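Local coordinates for 2''-aminoglycoside nucleotidyltransferase (Klebsiella pneumoniae, PDB 4WQK), which transfers a nucleotide from a nucleoside triphosphate to the 2''-hydroxyl of kanamycin, gentamicin and tobramycin, conferring bacterial resistance to these aminoglycosides, at residues Pro23-Gly28 with Thr49-Arg54; Asp33-Arg38 with Val121-Trp126. One frame throughout, in Å; residues are numbered along the deposited sequence. Where two conformers were deposited one is given.

From the N terminus the chain runs through helix 5-19, then enters strand 25-27, turns directly into helix 28-36 and returns through strand 46-51, which lies antiparallel to strand 25-27. Contact 1 closes this short loop inside the N-terminal domain, pairing P23-G28 with T49-R54. Contact 2 starts within it, on the last turn of helix 28-36, but reaches far ahead to the V121-W126 loop that leads into helix 126-139 of the C-terminal domain. The two closures therefore cross, and contact 2 joins the domains between which kanamycin binds. They also touch: OG1 of T49 lies 2.8 Å from OD1 of N124, probably hydrogen-bonded, and N of N124 probably bonds to O of I26.

Contact 1: Pro23-Gly28 with Thr49-Arg54; sequences PLWIGG and TFPGER
L24 turns its CG anti to the carbonyl carbon (chi1 -63°); chi2 of 172° turns CD1 away from F50, and the other branch, CD2, reaches F50 CB at 3.5 Å. W25 has the same first torsion, CG anti to its own carbonyl carbon (chi1 -70°), and its CE3 edge meets T49 O in the plane of the indole. Both belong to the nucleotidyltransferase fold, where strand 25-27 pairs antiparallel with strand 46-51, which carries the magnesium ligand D47, with a second ligand, D45, just before it. W25 and T49 form a hydrogen-bonded pair: W25 N gives a nearly straight bond to T49 O at 2.9 Å, and T49 N returns one to W25 O at 2.8 Å. Their side chains share one face of the sheet, the two CB atoms 4.0 Å apart. There T49 OG1 is hydrogen-bonded to N124 and W25 NE1 to the carbonyl of P109, so the polar atoms of this buried pair are satisfied from the C-terminal domain. L24 also packs against L58 of helix 55-64, as F50 does. Beyond the paired residues two prolines meet, CG of P23 lying 3.9 Å from CG of P51, while P51 CD sits 3.1 Å from P23 O. R54, whose NE is salt-bridged to E57 and whose NH1 is hydrogen-bonded to N21 O, also brings NH1 to 3.7 Å from P23 CD.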
loop_
_atom_site.group_PDB
_atom_site.type_symbol
_atom_site.label_atom_id
_atom_site.label_comp_id
_atom_site.label_asym_id
_atom_site.label_seq_id
_atom_site.Cartn_x
_atom_site.Cartn_y
_atom_site.Cartn_z
ATOM N N PRO A 23 10.050 0.915 9.862
ATOM C CA PRO A 23 8.645 0.525 9.622
ATOM C C PRO A 23 8.321 0.574 8.121
ATOM O O PRO A 23 8.794 1.455 7.407
ATOM C CB PRO A 23 7.850 1.581 10.407
ATOM C CG PRO A 23 8.742 2.829 10.305
ATOM C CD PRO A 23 10.189 2.286 10.393
ATOM N N LEU A 24 7.526 -0.387 7.639
ATOM C CA LEU A 24 7.056 -0.399 6.260
ATOM C C LEU A 24 5.598 -0.802 6.312
ATOM O O LEU A 24 5.233 -1.681 7.106
ATOM C CB LEU A 24 7.822 -1.396 5.383
ATOM C CG LEU A 24 9.330 -1.157 5.196
ATOM C CD1 LEU A 24 9.898 -2.379 4.463
ATOM C CD2 LEU A 24 9.570 0.131 4.395
ATOM N N TRP A 25 4.793 -0.181 5.456
ATOM C CA TRP A 25 3.359 -0.503 5.398
ATOM C C TRP A 25 3.044 -1.208 4.096
ATOM O O TRP A 25 3.400 -0.719 3.019
ATOM C CB TRP A 25 2.508 0.764 5.508
ATOM C CG TRP A 25 2.555 1.370 6.890
ATOM C CD1 TRP A 25 1.615 1.232 7.869
ATOM C CD2 TRP A 25 3.596 2.215 7.426
ATOM N NE1 TRP A 25 2.026 1.900 9.017
ATOM C CE2 TRP A 25 3.239 2.493 8.773
ATOM C CE3 TRP A 25 4.785 2.737 6.902
ATOM C CZ2 TRP A 25 4.020 3.310 9.603
ATOM C CZ3 TRP A 25 5.577 3.532 7.748
ATOM C CH2 TRP A 25 5.180 3.794 9.069
ATOM N N ILE A 26 2.395 -2.353 4.196
ATOM C CA ILE A 26 1.824 -2.949 2.977
ATOM C C ILE A 26 0.711 -2.075 2.483
ATOM O O ILE A 26 -0.132 -1.613 3.263
ATOM C CB ILE A 26 1.304 -4.374 3.267
ATOM C CG1 ILE A 26 2.382 -5.213 3.974
ATOM C CG2 ILE A 26 0.732 -5.054 1.996
ATOM C CD1 ILE A 26 3.566 -5.388 3.151
ATOM N N GLY A 27 0.677 -1.867 1.149
ATOM C CA GLY A 27 -0.330 -1.043 0.491
ATOM C C GLY A 27 -1.151 -1.821 -0.522
ATOM O O GLY A 27 -0.930 -3.024 -0.699
ATOM N N GLY A 28 -2.107 -1.155 -1.154
ATOM C CA GLY A 28 -2.776 -1.730 -2.297
ATOM C C GLY A 28 -3.467 -3.057 -1.999
ATOM O O GLY A 28 -3.997 -3.268 -0.915
ATOM N N THR A 49 4.638 1.119 1.375
ATOM C CA THR A 49 4.784 2.517 1.745
ATOM C C THR A 49 5.952 2.590 2.745
ATOM O O THR A 49 5.994 1.838 3.714
ATOM C CB THR A 49 3.497 3.054 2.363
ATOM O OG1 THR A 49 2.427 2.958 1.406
ATOM C CG2 THR A 49 3.678 4.520 2.733
ATOM N N PHE A 50 6.890 3.506 2.505
ATOM C CA PHE A 50 8.134 3.533 3.302
ATOM C C PHE A 50 8.428 4.965 3.788
ATOM O O PHE A 50 8.046 5.928 3.127
ATOM C CB PHE A 50 9.335 3.029 2.473
ATOM C CG PHE A 50 9.651 3.888 1.269
ATOM C CD1 PHE A 50 9.014 3.689 0.010
ATOM C CD2 PHE A 50 10.574 4.936 1.360
ATOM C CE1 PHE A 50 9.277 4.484 -1.096
ATOM C CE2 PHE A 50 10.835 5.725 0.251
ATOM C CZ PHE A 50 10.206 5.509 -0.981
ATOM N N PRO A 51 9.162 5.092 4.907
ATOM C CA PRO A 51 9.575 6.436 5.343
ATOM C C PRO A 51 10.468 7.111 4.308
ATOM O O PRO A 51 11.560 6.621 3.986
ATOM C CB PRO A 51 10.339 6.153 6.646
ATOM C CG PRO A 51 9.741 4.883 7.138
ATOM C CD PRO A 51 9.509 4.045 5.891
ATOM N N GLY A 52 10.019 8.243 3.799
ATOM C CA GLY A 52 10.692 8.859 2.662
ATOM C C GLY A 52 12.142 9.185 2.921
ATOM O O GLY A 52 13.001 9.127 2.017
ATOM N N GLU A 53 12.417 9.564 4.170
ATOM C CA GLU A 53 13.756 10.040 4.531
ATOM C C GLU A 53 14.692 8.843 4.819
ATOM O O GLU A 53 15.909 9.033 5.023
ATOM C CB GLU A 53 13.688 11.010 5.725
ATOM C CG GLU A 53 13.584 10.360 7.118
ATOM C CD GLU A 53 12.260 9.667 7.471
ATOM O OE1 GLU A 53 11.287 9.688 6.697
ATOM O OE2 GLU A 53 12.205 9.096 8.593
ATOM N N ARG A 54 14.138 7.623 4.797
ATOM C CA ARG A 54 14.922 6.407 4.966
ATOM C C ARG A 54 14.910 5.519 3.719
ATOM O O ARG A 54 15.140 4.295 3.804
ATOM C CB ARG A 54 14.398 5.628 6.190
ATOM C CG ARG A 54 14.498 6.487 7.431
ATOM C CD ARG A 54 14.005 5.738 8.703
ATOM N NE ARG A 54 14.846 4.584 9.018
ATOM C CZ ARG A 54 14.591 3.720 10.015
ATOM N NH1 ARG A 54 13.499 3.843 10.785
ATOM N NH2 ARG A 54 15.442 2.723 10.263
#

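Contact 2: Asp33-Arg38 with Val121-Trp126; sequences DARLGR and VRCNSW
R35 pushes its side chain between C123 and W126, and this is the close-packed heart of the contact. Its chain runs extended from CG to NE (chi2 -171°, chi3 174°), sliding past the indole in the opposite direction. CD sits over the indole face, 3.6 Å from the centroid of the five-membered ring, a CH-pi contact, while CB lies 3.5 Å from CZ2. In the conformer given here, one of two deposited, C123 SG lies over the rim of one guanidinium face, and W126 N over the rim of the other. The charged end grips backbone oxygens: NE donates to N124 O at 2.8 Å, close to the guanidinium plane, and NH2 to C123 O at 3.0 Å, from above that carbonyl's plane. A weak second bond joins NH2 to N124 O, and NH2 is also salt-bridged to E113. An N-domain helix is thus fastened to the loop before helix 126-139 of the C-terminal domain, where S125 is the N-cap, its OG bonded to A128 N. Toward L36 the contact is looser: L36 CG approaches the indole edge at 4.2 Å from W126 CH2, and L155, A156 and S159 of helix 147-160 pack beside these two partly exposed side chains. G37, at the surface, ends helix 28-36 in a Schellman motif. At the buried flank A34 CB packs on V121 CG2 at 3.8 Å.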
loop_
_atom_site.group_PDB
_atom_site.type_symbol
_atom_site.label_atom_id
_atom_site.label_comp_id
_atom_site.label_asym_id
_atom_site.label_seq_id
_atom_site.Cartn_x
_atom_site.Cartn_y
_atom_site.Cartn_z
ATOM N N ASP A 33 -5.899 -7.649 1.602
ATOM C CA ASP A 33 -5.862 -9.053 2.031
ATOM C C ASP A 33 -5.264 -9.165 3.426
ATOM O O ASP A 33 -5.749 -9.990 4.213
ATOM C CB ASP A 33 -5.071 -9.902 1.036
ATOM C CG ASP A 33 -5.867 -10.220 -0.223
ATOM O OD1 ASP A 33 -6.995 -9.661 -0.440
ATOM O OD2 ASP A 33 -5.381 -11.061 -1.019
ATOM N N ALA A 34 -4.274 -8.322 3.727
ATOM C CA ALA A 34 -3.670 -8.351 5.067
ATOM C C ALA A 34 -4.700 -7.933 6.136
ATOM O O ALA A 34 -4.822 -8.586 7.182
ATOM C CB ALA A 34 -2.456 -7.504 5.086
ATOM N N ARG A 35 -5.434 -6.843 5.894
ATOM C CA ARG A 35 -6.433 -6.417 6.860
ATOM C C ARG A 35 -7.532 -7.451 7.005
ATOM O O ARG A 35 -8.109 -7.644 8.099
ATOM C CB ARG A 35 -7.050 -5.069 6.444
ATOM C CG ARG A 35 -6.096 -3.933 6.704
ATOM C CD ARG A 35 -6.733 -2.552 6.509
ATOM N NE ARG A 35 -5.735 -1.594 6.946
ATOM C CZ ARG A 35 -5.589 -1.175 8.199
ATOM N NH1 ARG A 35 -6.436 -1.583 9.155
ATOM N NH2 ARG A 35 -4.596 -0.342 8.496
ATOM N N LEU A 36 -7.901 -8.121 5.897
ATOM C CA LEU A 36 -8.910 -9.163 5.981
ATOM C C LEU A 36 -8.396 -10.466 6.646
ATOM O O LEU A 36 -9.167 -11.260 7.178
ATOM C CB LEU A 36 -9.468 -9.512 4.603
ATOM C CG LEU A 36 -10.172 -8.300 3.996
ATOM C CD1 LEU A 36 -10.525 -8.688 2.583
ATOM C CD2 LEU A 36 -11.440 -7.974 4.759
ATOM N N GLY A 37 -7.081 -10.644 6.582
ATOM C CA GLY A 37 -6.468 -11.877 7.049
ATOM C C GLY A 37 -6.741 -13.041 6.138
ATOM O O GLY A 37 -6.798 -14.185 6.588
ATOM N N ARG A 38 -6.933 -12.770 4.855
ATOM C CA ARG A 38 -7.279 -13.811 3.900
ATOM C C ARG A 38 -6.749 -13.398 2.530
ATOM O O ARG A 38 -6.958 -12.261 2.084
ATOM C CB ARG A 38 -8.813 -14.057 3.810
ATOM C CG ARG A 38 -9.590 -14.348 5.145
ATOM C CD ARG A 38 -9.261 -15.725 5.803
ATOM N NE ARG A 38 -10.352 -16.354 6.552
ATOM C CZ ARG A 38 -10.195 -17.520 7.190
ATOM N NH1 ARG A 38 -9.018 -18.095 7.131
ATOM N NH2 ARG A 38 -11.203 -18.152 7.841
ATOM N N VAL A 121 1.387 -7.519 10.390
ATOM C CA VAL A 121 2.026 -6.575 9.488
ATOM C C VAL A 121 1.369 -5.228 9.586
ATOM O O VAL A 121 0.139 -5.126 9.732
ATOM C CB VAL A 121 2.005 -7.006 7.992
ATOM C CG1 VAL A 121 2.697 -8.358 7.790
ATOM C CG2 VAL A 121 0.538 -7.083 7.416
ATOM N N ARG A 122 2.187 -4.196 9.512
ATOM C CA ARG A 122 1.663 -2.850 9.277
ATOM C C ARG A 122 1.077 -2.762 7.868
ATOM O O ARG A 122 1.664 -3.222 6.902
ATOM C CB ARG A 122 2.757 -1.809 9.480
ATOM C CG ARG A 122 3.245 -1.659 10.942
ATOM C CD ARG A 122 4.131 -0.441 11.082
ATOM N NE ARG A 122 4.530 -0.166 12.477
ATOM C CZ ARG A 122 5.707 -0.508 12.990
ATOM N NH1 ARG A 122 6.632 -1.121 12.253
ATOM N NH2 ARG A 122 5.985 -0.174 14.258
ATOM N N CYS A 123 -0.030 -2.031 7.775
ATOM C CA CYS A 123 -0.620 -1.792 6.474
ATOM C C CYS A 123 -1.325 -0.466 6.466
ATOM O O CYS A 123 -1.769 0.033 7.486
ATOM C CB CYS A 123 -1.554 -2.937 6.099
ATOM S SG CYS A 123 -2.606 -3.552 7.451
ATOM N N ASN A 124 -1.393 0.114 5.260
ATOM C CA ASN A 124 -2.050 1.401 5.147
ATOM C C ASN A 124 -3.521 1.264 5.565
ATOM O O ASN A 124 -4.120 0.178 5.461
ATOM C CB ASN A 124 -1.933 1.926 3.715
ATOM C CG ASN A 124 -0.520 2.312 3.387
ATOM O OD1 ASN A 124 0.081 1.807 2.442
ATOM N ND2 ASN A 124 0.043 3.207 4.197
ATOM N N SER A 125 -4.109 2.364 5.995
ATOM C CA SER A 125 -5.489 2.368 6.458
ATOM C C SER A 125 -6.489 2.106 5.323
ATOM O O SER A 125 -6.183 2.296 4.141
ATOM C CB SER A 125 -5.799 3.704 7.097
ATOM O OG SER A 125 -5.784 4.707 6.067
ATOM N N TRP A 126 -7.672 1.626 5.691
ATOM C CA TRP A 126 -8.732 1.490 4.693
ATOM C C TRP A 126 -8.968 2.811 3.985
ATOM O O TRP A 126 -9.176 2.802 2.754
ATOM C CB TRP A 126 -10.053 1.019 5.321
ATOM C CG TRP A 126 -10.101 -0.409 5.757
ATOM C CD1 TRP A 126 -10.333 -0.865 7.028
ATOM C CD2 TRP A 126 -10.019 -1.565 4.920
ATOM N NE1 TRP A 126 -10.370 -2.240 7.026
ATOM C CE2 TRP A 126 -10.175 -2.689 5.741
ATOM C CE3 TRP A 126 -9.814 -1.765 3.553
ATOM C CZ2 TRP A 126 -10.141 -4.003 5.231
ATOM C CZ3 TRP A 126 -9.786 -3.049 3.057
ATOM C CH2 TRP A 126 -9.906 -4.155 3.897
#